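Local coordinates for capsular polysaccharide export system protein KpsC (Thermosulfurimonas dismutans, PDB 6MGB) that probably transfers Kdo sugars as a beta(2,4) Kdo-transferase in building the glycolipid anchor of bacterial capsules, and binds cytidine-5'-monophosphate, at residues A129-L132 with I133-K137; K137-K140 with Y141-G144. All coordinates share one frame; numbering follows the deposited sequence. Where two conformers were deposited one is given.

Interaction 1 of 2, residues A129-L132 with I133-K137; sequences ALKL and IRDHK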
ATOM      1  N   ALA A 129       8.370  11.028 -11.721  1.00 27.13           N
ATOM      2  CA  ALA A 129       7.115  10.402 -11.321  1.00 30.38           C
ATOM      3  C   ALA A 129       6.574  11.023 -10.040  1.00 31.81           C
ATOM      4  O   ALA A 129       5.366  11.252  -9.913  1.00 28.65           O
ATOM      5  CB  ALA A 129       7.316   8.897 -11.147  1.00 30.57           C
ATOM      6  N   LEU A 130       7.456  11.310  -9.081  1.00 26.95           N
ATOM      7  CA  LEU A 130       7.012  11.901  -7.824  1.00 30.89           C
ATOM      8  C   LEU A 130       6.395  13.276  -8.053  1.00 33.39           C
ATOM      9  O   LEU A 130       5.350  13.600  -7.477  1.00 32.06           O
ATOM     10  CB  LEU A 130       8.186  11.986  -6.848  1.00 26.78           C
ATOM     11  CG  LEU A 130       7.904  12.578  -5.465  1.00 32.27           C
ATOM     12  CD1 LEU A 130       6.843  11.777  -4.720  1.00 36.12           C
ATOM     13  CD2 LEU A 130       9.192  12.638  -4.658  1.00 36.26           C
ATOM     14  N   LYS A 131       7.020  14.098  -8.898  1.00 29.03           N
ATOM     15  CA  LYS A 131       6.466  15.419  -9.177  1.00 32.67           C
ATOM     16  C   LYS A 131       5.093  15.312  -9.830  1.00 28.14           C
ATOM     17  O   LYS A 131       4.167  16.045  -9.467  1.00 33.75           O
ATOM     18  CB  LYS A 131       7.421  16.218 -10.066  1.00 37.64           C
ATOM     19  CG  LYS A 131       6.876  17.579 -10.471  1.00 49.97           C
ATOM     20  CD  LYS A 131       7.880  18.384 -11.278  1.00 49.57           C
ATOM     21  CE  LYS A 131       7.229  19.621 -11.879  1.00 58.39           C
ATOM     22  NZ  LYS A 131       6.517  20.440 -10.857  1.00 58.77           N
ATOM     23  N   LEU A 132       4.943  14.406 -10.800  1.00 31.42           N
ATOM     24  CA  LEU A 132       3.653  14.242 -11.463  1.00 34.07           C
ATOM     25  C   LEU A 132       2.575  13.812 -10.475  1.00 31.15           C
ATOM     26  O   LEU A 132       1.447  14.317 -10.514  1.00 30.00           O
ATOM     27  CB  LEU A 132       3.776  13.227 -12.602  1.00 31.04           C
ATOM     28  CG  LEU A 132       4.483  13.710 -13.872  1.00 38.53           C
ATOM     29  CD1 LEU A 132       4.839  12.535 -14.767  1.00 33.51           C
ATOM     30  CD2 LEU A 132       3.616  14.707 -14.633  1.00 39.74           C
ATOM     31  N   ILE A 133       2.905  12.880  -9.578  1.00 31.15           N
ATOM     32  CA  ILE A 133       1.928  12.406  -8.601  1.00 29.88           C
ATOM     33  C   ILE A 133       1.523  13.534  -7.661  1.00 32.02           C
ATOM     34  O   ILE A 133       0.343  13.688  -7.324  1.00 28.49           O
ATOM     35  CB  ILE A 133       2.491  11.195  -7.834  1.00 22.08           C
ATOM     36  CG1 ILE A 133       2.550   9.977  -8.761  1.00 26.32           C
ATOM     37  CG2 ILE A 133       1.649  10.887  -6.600  1.00 27.92           C
ATOM     38  CD1 ILE A 133       3.340   8.810  -8.205  1.00 31.58           C
ATOM     39  N   ARG A 134       2.491  14.335  -7.216  1.00 30.76           N
ATOM     40  CA  ARG A 134       2.185  15.468  -6.347  0.54 38.13           C
ATOM     41  C   ARG A 134       1.341  16.505  -7.076  1.00 41.85           C
ATOM     42  O   ARG A 134       0.318  16.971  -6.561  1.00 34.05           O
ATOM     43  CB  ARG A 134       3.480  16.105  -5.842  0.54 38.74           C
ATOM     44  CG  ARG A 134       4.267  15.262  -4.854  0.54 39.06           C
ATOM     45  CD  ARG A 134       5.661  15.835  -4.647  0.54 43.94           C
ATOM     46  NE  ARG A 134       6.354  15.230  -3.514  0.54 33.76           N
ATOM     47  CZ  ARG A 134       7.624  15.467  -3.200  0.54 36.59           C
ATOM     48  NH1 ARG A 134       8.170  14.874  -2.147  0.54 30.67           N
ATOM     49  NH2 ARG A 134       8.354  16.293  -3.938  0.54 47.06           N
ATOM     50  N   ASP A 135       1.762  16.882  -8.285  1.00 32.91           N
ATOM     51  CA  ASP A 135       1.076  17.947  -9.013  1.00 40.52           C
ATOM     52  C   ASP A 135      -0.360  17.567  -9.349  1.00 37.50           C
ATOM     53  O   ASP A 135      -1.270  18.399  -9.238  1.00 41.43           O
ATOM     54  CB  ASP A 135       1.850  18.288 -10.287  1.00 35.76           C
ATOM     55  CG  ASP A 135       3.147  19.022 -10.002  1.00 45.99           C
ATOM     56  OD1 ASP A 135       3.394  19.363  -8.826  1.00 55.23           O
ATOM     57  OD2 ASP A 135       3.921  19.256 -10.954  1.00 46.65           O
ATOM     58  N   HIS A 136      -0.591  16.324  -9.764  1.00 30.93           N
ATOM     59  CA  HIS A 136      -1.917  15.884 -10.175  1.00 36.17           C
ATOM     60  C   HIS A 136      -2.702  15.228  -9.047  1.00 33.86           C
ATOM     61  O   HIS A 136      -3.777  14.674  -9.299  1.00 28.80           O
ATOM     62  CB  HIS A 136      -1.805  14.928 -11.363  1.00 37.54           C
ATOM     63  CG  HIS A 136      -1.416  15.607 -12.639  1.00 44.13           C
ATOM     64  ND1 HIS A 136      -0.109  15.704 -13.064  1.00 48.37           N
ATOM     65  CD2 HIS A 136      -2.164  16.242 -13.573  1.00 36.41           C
ATOM     66  CE1 HIS A 136      -0.069  16.359 -14.209  1.00 44.75           C
ATOM     67  NE2 HIS A 136      -1.303  16.697 -14.540  1.00 46.33           N
ATOM     68  N   LYS A 137      -2.197  15.286  -7.817  1.00 33.50           N
ATOM     69  CA  LYS A 137      -2.904  14.763  -6.650  1.00 39.28           C
ATOM     70  C   LYS A 137      -3.352  13.321  -6.879  1.00 32.27           C
ATOM     71  O   LYS A 137      -4.520  12.965  -6.699  1.00 32.58           O
ATOM     72  CB  LYS A 137      -4.090  15.661  -6.291  1.00 39.71           C
ATOM     73  CG  LYS A 137      -3.700  17.103  -5.995  1.00 43.69           C
ATOM     74  CD  LYS A 137      -4.862  17.899  -5.421  1.00 53.60           C
ATOM     75  CE  LYS A 137      -4.469  19.343  -5.146  1.00 61.37           C
ATOM     76  NZ  LYS A 137      -4.116  20.077  -6.392  1.00 74.51           N
TER
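Leu-130 sends CG to the side opposite its backbone N (chi1 -180°), while Arg-134, one turn later, sets CG opposite its own carbonyl carbon (chi1 -70°), and the two side chains converge on one side of helix 120-135. The leucine methyl CD2 sits over the centre of the guanidinium face, with Leu-130 CD2 3.5 Å from Arg-134 NH1. That nitrogen also donates to the carbonyl O of Met-255, so an aliphatic group covers a face of the arginine while a polar partner holds it; because a second conformer was deposited, this describes only one state of Arg-134. Replacing Leu-130 with an alanine would probably leave this guanidinium face bare and open a gap against Leu-289 and Phe-293 of helix 289-299.

The i to i+4 spacing of an alpha helix sets the remaining pairs as well. Backbone bonds of this kind include Asp-135 N to Lys-131 O at 2.8 Å. The same two residues form a salt bridge on the exposed side, where a bend at the last torsion of the lysine brings Lys-131 NZ within 2.9 Å of Asp-135 OD2, on the syn lone pair of the carboxylate.

The helix then ends in a Schellman motif, with Lys-137 at positive phi as the C-prime residue and bonds from Ile-138 N to Ile-133 O and from Lys-137 N to Arg-134 O. Just before it, Leu-132 O is gripped twice. His-136 N lies 3.0 Å from Leu-132 O, and ring atom His-136 ND1 reaches the same Leu-132 O at 3.3 Å from the opposite face of the carbonyl plane. This oxygen lies almost in the imidazole plane, which probably limits the ring's rotation, and Leu-132 CD2 runs alongside, 4.1 Å from His-136 CE1.

Interaction 2 of 2, residues K137-K140 with Y141-G144; sequences KISK and YNRG. With C5P (cytidine-5'-monophosphate), chain D.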
ATOM      1  N   LYS A 137      -2.197  15.286  -7.817  1.00 33.50           N
ATOM      2  CA  LYS A 137      -2.904  14.763  -6.650  1.00 39.28           C
ATOM      3  C   LYS A 137      -3.352  13.321  -6.879  1.00 32.27           C
ATOM      4  O   LYS A 137      -4.520  12.965  -6.699  1.00 32.58           O
ATOM      5  CB  LYS A 137      -4.090  15.661  -6.291  1.00 39.71           C
ATOM      6  CG  LYS A 137      -3.700  17.103  -5.995  1.00 43.69           C
ATOM      7  CD  LYS A 137      -4.862  17.899  -5.421  1.00 53.60           C
ATOM      8  CE  LYS A 137      -4.469  19.343  -5.146  1.00 61.37           C
ATOM      9  NZ  LYS A 137      -4.116  20.077  -6.392  1.00 74.51           N
ATOM     10  N   ILE A 138      -2.400  12.483  -7.281  1.00 29.02           N
ATOM     11  CA  ILE A 138      -2.657  11.080  -7.587  1.00 29.47           C
ATOM     12  C   ILE A 138      -2.464  10.252  -6.325  1.00 29.34           C
ATOM     13  O   ILE A 138      -1.616  10.555  -5.478  1.00 31.35           O
ATOM     14  CB  ILE A 138      -1.739  10.602  -8.734  1.00 27.94           C
ATOM     15  CG1 ILE A 138      -2.214  11.191 -10.065  1.00 35.26           C
ATOM     16  CG2 ILE A 138      -1.702   9.074  -8.813  1.00 28.58           C
ATOM     17  CD1 ILE A 138      -1.221  11.037 -11.197  1.00 33.86           C
ATOM     18  N   SER A 139      -3.257   9.194  -6.199  1.00 28.64           N
ATOM     19  CA  SER A 139      -3.201   8.315  -5.035  1.00 27.85           C
ATOM     20  C   SER A 139      -3.570   6.907  -5.488  1.00 25.62           C
ATOM     21  O   SER A 139      -3.585   6.611  -6.687  1.00 25.27           O
ATOM     22  CB  SER A 139      -4.117   8.848  -3.919  1.00 30.02           C
ATOM     23  OG  SER A 139      -5.465   8.913  -4.352  1.00 34.48           O
ATOM     24  N   LYS A 140      -3.871   6.032  -4.526  1.00 24.52           N
ATOM     25  CA  LYS A 140      -4.170   4.641  -4.855  1.00 24.85           C
ATOM     26  C   LYS A 140      -5.449   4.527  -5.678  1.00 25.87           C
ATOM     27  O   LYS A 140      -5.479   3.827  -6.697  1.00 25.99           O
ATOM     28  CB  LYS A 140      -4.284   3.814  -3.573  1.00 22.61           C
ATOM     29  CG  LYS A 140      -4.340   2.309  -3.799  1.00 32.04           C
ATOM     30  CD  LYS A 140      -4.490   1.551  -2.486  1.00 29.65           C
ATOM     31  CE  LYS A 140      -4.257   0.058  -2.668  1.00 40.10           C
ATOM     32  NZ  LYS A 140      -2.806  -0.271  -2.790  1.00 37.07           N
ATOM     33  N   TYR A 141      -6.517   5.207  -5.253  1.00 27.89           N
ATOM     34  CA  TYR A 141      -7.842   5.007  -5.828  1.00 29.84           C
ATOM     35  C   TYR A 141      -8.324   6.152  -6.710  1.00 34.50           C
ATOM     36  O   TYR A 141      -9.133   5.913  -7.607  1.00 38.00           O
ATOM     37  CB  TYR A 141      -8.872   4.773  -4.715  1.00 28.76           C
ATOM     38  CG  TYR A 141      -8.607   3.527  -3.895  1.00 30.24           C
ATOM     39  CD1 TYR A 141      -8.671   2.264  -4.473  1.00 34.89           C
ATOM     40  CD2 TYR A 141      -8.302   3.612  -2.544  1.00 29.87           C
ATOM     41  CE1 TYR A 141      -8.430   1.122  -3.727  1.00 36.09           C
ATOM     42  CE2 TYR A 141      -8.062   2.476  -1.792  1.00 32.57           C
ATOM     43  CZ  TYR A 141      -8.127   1.234  -2.388  1.00 42.66           C
ATOM     44  OH  TYR A 141      -7.887   0.104  -1.642  1.00 41.86           O
ATOM     45  N   ASN A 142      -7.865   7.380  -6.480  1.00 32.96           N
ATOM     46  CA  ASN A 142      -8.184   8.514  -7.349  1.00 39.23           C
ATOM     47  C   ASN A 142      -9.695   8.672  -7.535  1.00 39.64           C
ATOM     48  O   ASN A 142     -10.229   8.563  -8.641  1.00 36.06           O
ATOM     49  CB  ASN A 142      -7.493   8.362  -8.708  1.00 41.91           C
ATOM     50  CG  ASN A 142      -6.004   8.115  -8.586  1.00 28.04           C
ATOM     51  OD1 ASN A 142      -5.218   9.050  -8.432  1.00 33.57           O
ATOM     52  ND2 ASN A 142      -5.605   6.850  -8.669  1.00 31.92           N
ATOM     53  N   ARG A 143     -10.384   8.949  -6.429  1.00 46.36           N
ATOM     54  CA  ARG A 143     -11.836   9.089  -6.459  1.00 57.29           C
ATOM     55  C   ARG A 143     -12.310  10.346  -5.747  1.00 54.54           C
ATOM     56  O   ARG A 143     -13.294  10.968  -6.161  1.00 66.44           O
ATOM     57  CB  ARG A 143     -12.502   7.879  -5.807  1.00 65.38           C
ATOM     58  CG  ARG A 143     -12.123   6.559  -6.416  1.00 63.17           C
ATOM     59  CD  ARG A 143     -12.661   5.434  -5.580  1.00 65.07           C
ATOM     60  NE  ARG A 143     -14.123   5.377  -5.611  1.00 76.58           N
ATOM     61  CZ  ARG A 143     -14.912   5.811  -4.634  1.00 78.59           C
ATOM     62  NH1 ARG A 143     -14.392   6.327  -3.535  1.00 72.13           N
ATOM     63  NH2 ARG A 143     -16.229   5.729  -4.745  1.00 70.27           N
ATOM     64  N   GLY A 144     -11.624  10.720  -4.672  1.00 51.23           N
ATOM     65  CA  GLY A 144     -12.156  11.724  -3.774  1.00 50.65           C
ATOM     66  C   GLY A 144     -12.379  13.058  -4.457  1.00 45.79           C
ATOM     67  O   GLY A 144     -11.883  13.332  -5.550  1.00 43.76           O
TER
HETATM   68  O3P C5P D 403      -3.453   1.031   3.343  1.00 28.48           O
HETATM   69  P   C5P D 403      -4.907   1.443   3.348  1.00 23.36           P
HETATM   70  O1P C5P D 403      -5.283   1.904   4.753  1.00 25.25           O
HETATM   71  O2P C5P D 403      -5.942   0.443   2.872  1.00 24.71           O
HETATM   72  O5' C5P D 403      -4.992   2.721   2.405  1.00 28.26           O
HETATM   73  C5' C5P D 403      -5.126   2.597   0.997  1.00 26.06           C
HETATM   74  C4' C5P D 403      -5.314   3.950   0.361  1.00 25.17           C
HETATM   75  O4' C5P D 403      -6.649   4.435   0.661  1.00 26.94           O
HETATM   76  C3' C5P D 403      -4.393   5.047   0.876  1.00 27.41           C
HETATM   77  O3' C5P D 403      -3.131   5.048   0.230  1.00 26.76           O
HETATM   78  C2' C5P D 403      -5.198   6.316   0.627  1.00 27.54           C
HETATM   79  O2' C5P D 403      -5.084   6.742  -0.723  1.00 27.00           O
HETATM   80  C1' C5P D 403      -6.627   5.830   0.875  1.00 29.63           C
HETATM   81  N1  C5P D 403      -7.072   6.097   2.263  1.00 25.33           N
HETATM   82  C2  C5P D 403      -7.965   7.261   2.563  1.00 31.77           C
HETATM   83  N3  C5P D 403      -8.411   7.522   3.977  1.00 28.07           N
HETATM   84  C4  C5P D 403      -7.983   6.643   5.062  1.00 24.42           C
HETATM   85  C5  C5P D 403      -7.094   5.485   4.763  1.00 23.07           C
HETATM   86  C6  C5P D 403      -6.649   5.226   3.350  1.00 21.83           C
HETATM   87  O2  C5P D 403      -8.315   7.975   1.689  1.00 29.72           O
HETATM   88  N4  C5P D 403      -8.413   6.897   6.434  1.00 27.17           N
HETATM   89  O   HOH W   1      -6.233  11.030  -5.815  1.00 36.53           O
HETATM   90  O   HOH W   2      -6.868   6.788  -2.798  1.00 31.80           O
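Direct hydrogen bonds come first, and they join the side-chain amide of Asn-142 to the backbone of Ser-139. With CG of Asn-142 turned opposite the carbonyl carbon (chi1 -53°), the amide folds back over the turn and Ser-139 N donates to Asn-142 OD1 at 3.0 Å. The bond is nearly straight at the hydrogen (167°), yet the donor stands above the amide plane and not on a lone pair. In return Asn-142 ND2 approaches Ser-139 O at 2.8 Å, a weak bond because its angle is poor; Ser-79 O is a further acceptor for ND2.

Water extends this network. Water 1 bridges Lys-137 O and Ser-139 OG. Water 2 joins Ser-139 OG and the backbone N of Tyr-141 to the ribose, lying 2.7 Å from C5P O2', so the serine and the turn reach the nucleotide through a single ordered water.

These residues belong to the loop between helix 120-135 and strand 158-162, in a protein of the GT-B clan, and Ser-139, Lys-140 and Tyr-141 line the cytidine-5'-monophosphate pocket. Among the binding residues around that pocket, Gln-248 accepts a hydrogen bond from Lys-140 NZ, which also donates to Gly-75 O.

Van der Waals and CH-pi contacts are the third kind. The chain of Lys-140, straight as far as CE and bent only at its last torsion, runs beside Tyr-141, its CD in a CH-pi contact 4.0 Å from the centroid of the Tyr-141 ring and 27° off the normal. The same methylene touches the nucleotide, with Lys-140 CD 3.7 Å from C5P C5'. The tyrosine meets the sugar by its edge instead, where Tyr-141 CE2 is 3.4 Å from C5P O4'. Ile-138 CG2 lies against the amide oxygen Asn-142 OD1 at 3.5 Å.

Followed from the N terminus, the chain enters interaction 1 on the last turns of helix 120-135 and leaves it at Lys-137, where interaction 2 begins. The two are consecutive, sharing that residue, and neither nests in nor crosses the other; each closes only a short local turn. Their junction is the Schellman end of the helix. Both touch helix 314-322; interaction 1 adds helices 289-299 and 248-255, and interaction 2 adds the loop following strand 69-74 of the mixed sheet. Together, residues 129-144 lead from helix 120-135, packed among other helices, to the nucleotide pocket, ahead of strand 158-162 in the parallel sheet.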